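Local coordinates for putative Fe-S biosynthesis protein (Lactobacillus acidophilus, PDB 2QGO), which probably takes part in the biosynthesis of iron-sulphur clusters, at residues N11-L16 against E20-I25. Sequence-based numbering, arbitrary orientation.
Sequences NAVDYL and EILDKI
Leu-22 reaches back with both methyls onto the helix that the chain has just left. Its CG stands anti to the backbone N (chi1 -177°), which carries the fork toward the side of the helix where Val-13 and Leu-16 lie one turn apart. The two branches divide the work. CD2 meets Val-13 CG1 at 3.7 Å, and CD1 meets Leu-16 CD1 at 3.9 Å. The Leu-16 and Leu-22 side chains cross at about a right angle, and their stems are close too, with Leu-16 CB 4.0 Å from Leu-22 CB. The other branch of Leu-16 serves a different neighbour: CD2 touches Ile-21 CD1 at 3.8 Å. Leu-16 is thus shared between two successive residues of the loop.

The backbone sets this geometry. Helix 10-18 ends in a Schellman motif, in which Glu-20 takes a positive phi and turns the chain back. Ile-21 N then donates to Leu-16 O at 3.0 Å. The N-H points almost straight at the oxygen (176°), and the donor is tilted 22° from the carbonyl plane. Ile-21 CG1 also lies 3.5 Å from that oxygen. A type I turn from Ile-21 to Lys-24 leads on to strand 25-30.

Phe-8 touches both Val-13 and Leu-16, while Ile-21 packs on Trp-54 and Ile-112 of the sheet. With an alanine at Leu-22, both methyl contacts would go, which is likely to leave a gap beside Val-13 CG1 and Leu-16 CD1 and weaken the hold of the turn on the helix. The chemistry is that of a Schellman ending accompanied by apolar contact: Leu-16 and Ile-21 share both the N-H to C=O bond and a methyl contact, and Leu-22 adds to it. No salt bridge joins the two segments. Their one hydrogen bond is part of the reversal, and aliphatic branches bury the surface between helix and loop.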
loop_
_atom_site.group_PDB
_atom_site.type_symbol
_atom_site.label_atom_id
_atom_site.label_comp_id
_atom_site.label_asym_id
_atom_site.label_seq_id
_atom_site.Cartn_x
_atom_site.Cartn_y
_atom_site.Cartn_z
ATOM N N ASN A 11 13.423 -6.472 5.706
ATOM C CA ASN A 11 12.436 -7.534 5.859
ATOM C C ASN A 11 11.164 -7.255 5.060
ATOM O O ASN A 11 10.533 -8.185 4.553
ATOM C CB ASN A 11 12.117 -7.742 7.343
ATOM C CG ASN A 11 13.314 -8.276 8.124
ATOM O OD1 ASN A 11 14.397 -8.468 7.566
ATOM N ND2 ASN A 11 13.126 -8.515 9.416
ATOM N N ALA A 12 10.784 -5.982 4.942
ATOM C CA ALA A 12 9.600 -5.628 4.168
ATOM C C ALA A 12 9.901 -5.875 2.688
ATOM O O ALA A 12 9.085 -6.446 1.963
ATOM C CB ALA A 12 9.228 -4.167 4.394
ATOM N N VAL A 13 11.084 -5.449 2.248
ATOM C CA VAL A 13 11.498 -5.635 0.859
ATOM C C VAL A 13 11.541 -7.125 0.499
ATOM O O VAL A 13 11.027 -7.539 -0.544
ATOM C CB VAL A 13 12.898 -5.019 0.605
ATOM C CG1 VAL A 13 13.459 -5.516 -0.727
ATOM C CG2 VAL A 13 12.799 -3.505 0.606
ATOM N N ASP A 14 12.160 -7.926 1.360
ATOM C CA ASP A 14 12.243 -9.363 1.118
ATOM C C ASP A 14 10.850 -9.950 0.982
ATOM O O ASP A 14 10.576 -10.720 0.062
ATOM C CB ASP A 14 12.964 -10.073 2.258
ATOM C CG ASP A 14 14.460 -9.915 2.180
ATOM O OD1 ASP A 14 14.967 -9.471 1.120
ATOM O OD2 ASP A 14 15.133 -10.246 3.181
ATOM N N TYR A 15 9.971 -9.575 1.904
ATOM C CA TYR A 15 8.605 -10.074 1.884
ATOM C C TYR A 15 7.892 -9.700 0.575
ATOM O O TYR A 15 7.330 -10.560 -0.103
ATOM C CB TYR A 15 7.835 -9.528 3.093
ATOM C CG TYR A 15 6.377 -9.929 3.114
ATOM C CD1 TYR A 15 5.993 -11.238 3.387
ATOM C CD2 TYR A 15 5.382 -8.998 2.817
ATOM C CE1 TYR A 15 4.637 -11.616 3.361
ATOM C CE2 TYR A 15 4.035 -9.360 2.785
ATOM C CZ TYR A 15 3.668 -10.671 3.057
ATOM O OH TYR A 15 2.336 -11.020 2.998
ATOM N N LEU A 16 7.915 -8.420 0.223
ATOM C CA LEU A 16 7.267 -7.979 -1.010
ATOM C C LEU A 16 7.788 -8.795 -2.190
ATOM O O LEU A 16 7.040 -9.103 -3.120
ATOM C CB LEU A 16 7.508 -6.483 -1.232
ATOM C CG LEU A 16 6.899 -5.597 -0.131
ATOM C CD1 LEU A 16 7.269 -4.137 -0.350
ATOM C CD2 LEU A 16 5.395 -5.764 -0.119
ATOM N N GLU A 20 6.207 -11.509 -4.907
ATOM C CA GLU A 20 6.352 -11.093 -6.302
ATOM C C GLU A 20 5.644 -9.796 -6.667
ATOM O O GLU A 20 5.138 -9.672 -7.780
ATOM C CB GLU A 20 5.829 -12.190 -7.238
ATOM C CG GLU A 20 6.447 -13.573 -7.049
ATOM C CD GLU A 20 7.930 -13.608 -7.350
ATOM O OE1 GLU A 20 8.433 -12.685 -8.034
ATOM O OE2 GLU A 20 8.596 -14.569 -6.910
ATOM N N ILE A 21 5.606 -8.824 -5.763
ATOM C CA ILE A 21 4.918 -7.577 -6.070
ATOM C C ILE A 21 5.753 -6.306 -5.890
ATOM O O ILE A 21 5.239 -5.208 -6.061
ATOM C CB ILE A 21 3.651 -7.432 -5.207
ATOM C CG1 ILE A 21 4.045 -7.437 -3.728
ATOM C CG2 ILE A 21 2.661 -8.550 -5.532
ATOM C CD1 ILE A 21 3.007 -6.820 -2.822
ATOM N N LEU A 22 7.031 -6.456 -5.544
ATOM C CA LEU A 22 7.900 -5.302 -5.319
ATOM C C LEU A 22 8.117 -4.456 -6.576
ATOM O O LEU A 22 8.379 -3.257 -6.501
ATOM C CB LEU A 22 9.254 -5.771 -4.775
ATOM C CG LEU A 22 10.272 -4.683 -4.404
ATOM C CD1 LEU A 22 9.717 -3.782 -3.308
ATOM C CD2 LEU A 22 11.559 -5.341 -3.952
ATOM N N ASP A 23 7.994 -5.099 -7.726
ATOM C CA ASP A 23 8.186 -4.467 -9.025
ATOM C C ASP A 23 6.877 -3.946 -9.612
ATOM O O ASP A 23 6.856 -3.402 -10.711
ATOM C CB ASP A 23 8.773 -5.501 -9.987
ATOM C CG ASP A 23 7.807 -6.657 -10.257
ATOM O OD1 ASP A 23 7.383 -7.349 -9.287
ATOM O OD2 ASP A 23 7.456 -6.865 -11.445
ATOM N N LYS A 24 5.785 -4.121 -8.880
ATOM C CA LYS A 24 4.476 -3.708 -9.351
ATOM C C LYS A 24 4.100 -2.274 -8.998
ATOM O O LYS A 24 4.817 -1.578 -8.278
ATOM C CB LYS A 24 3.412 -4.630 -8.760
ATOM C CG LYS A 24 3.593 -6.107 -9.064
ATOM C CD LYS A 24 3.281 -6.423 -10.509
ATOM C CE LYS A 24 3.250 -7.916 -10.742
ATOM N NZ LYS A 24 3.009 -8.206 -12.179
ATOM N N ILE A 25 2.954 -1.844 -9.520
ATOM C CA ILE A 25 2.442 -0.529 -9.202
ATOM C C ILE A 25 1.793 -0.745 -7.839
ATOM O O ILE A 25 0.884 -1.567 -7.703
ATOM C CB ILE A 25 1.366 -0.077 -10.211
ATOM C CG1 ILE A 25 1.976 0.017 -11.615
ATOM C CG2 ILE A 25 0.755 1.248 -9.765
ATOM C CD1 ILE A 25 3.194 0.938 -11.712
#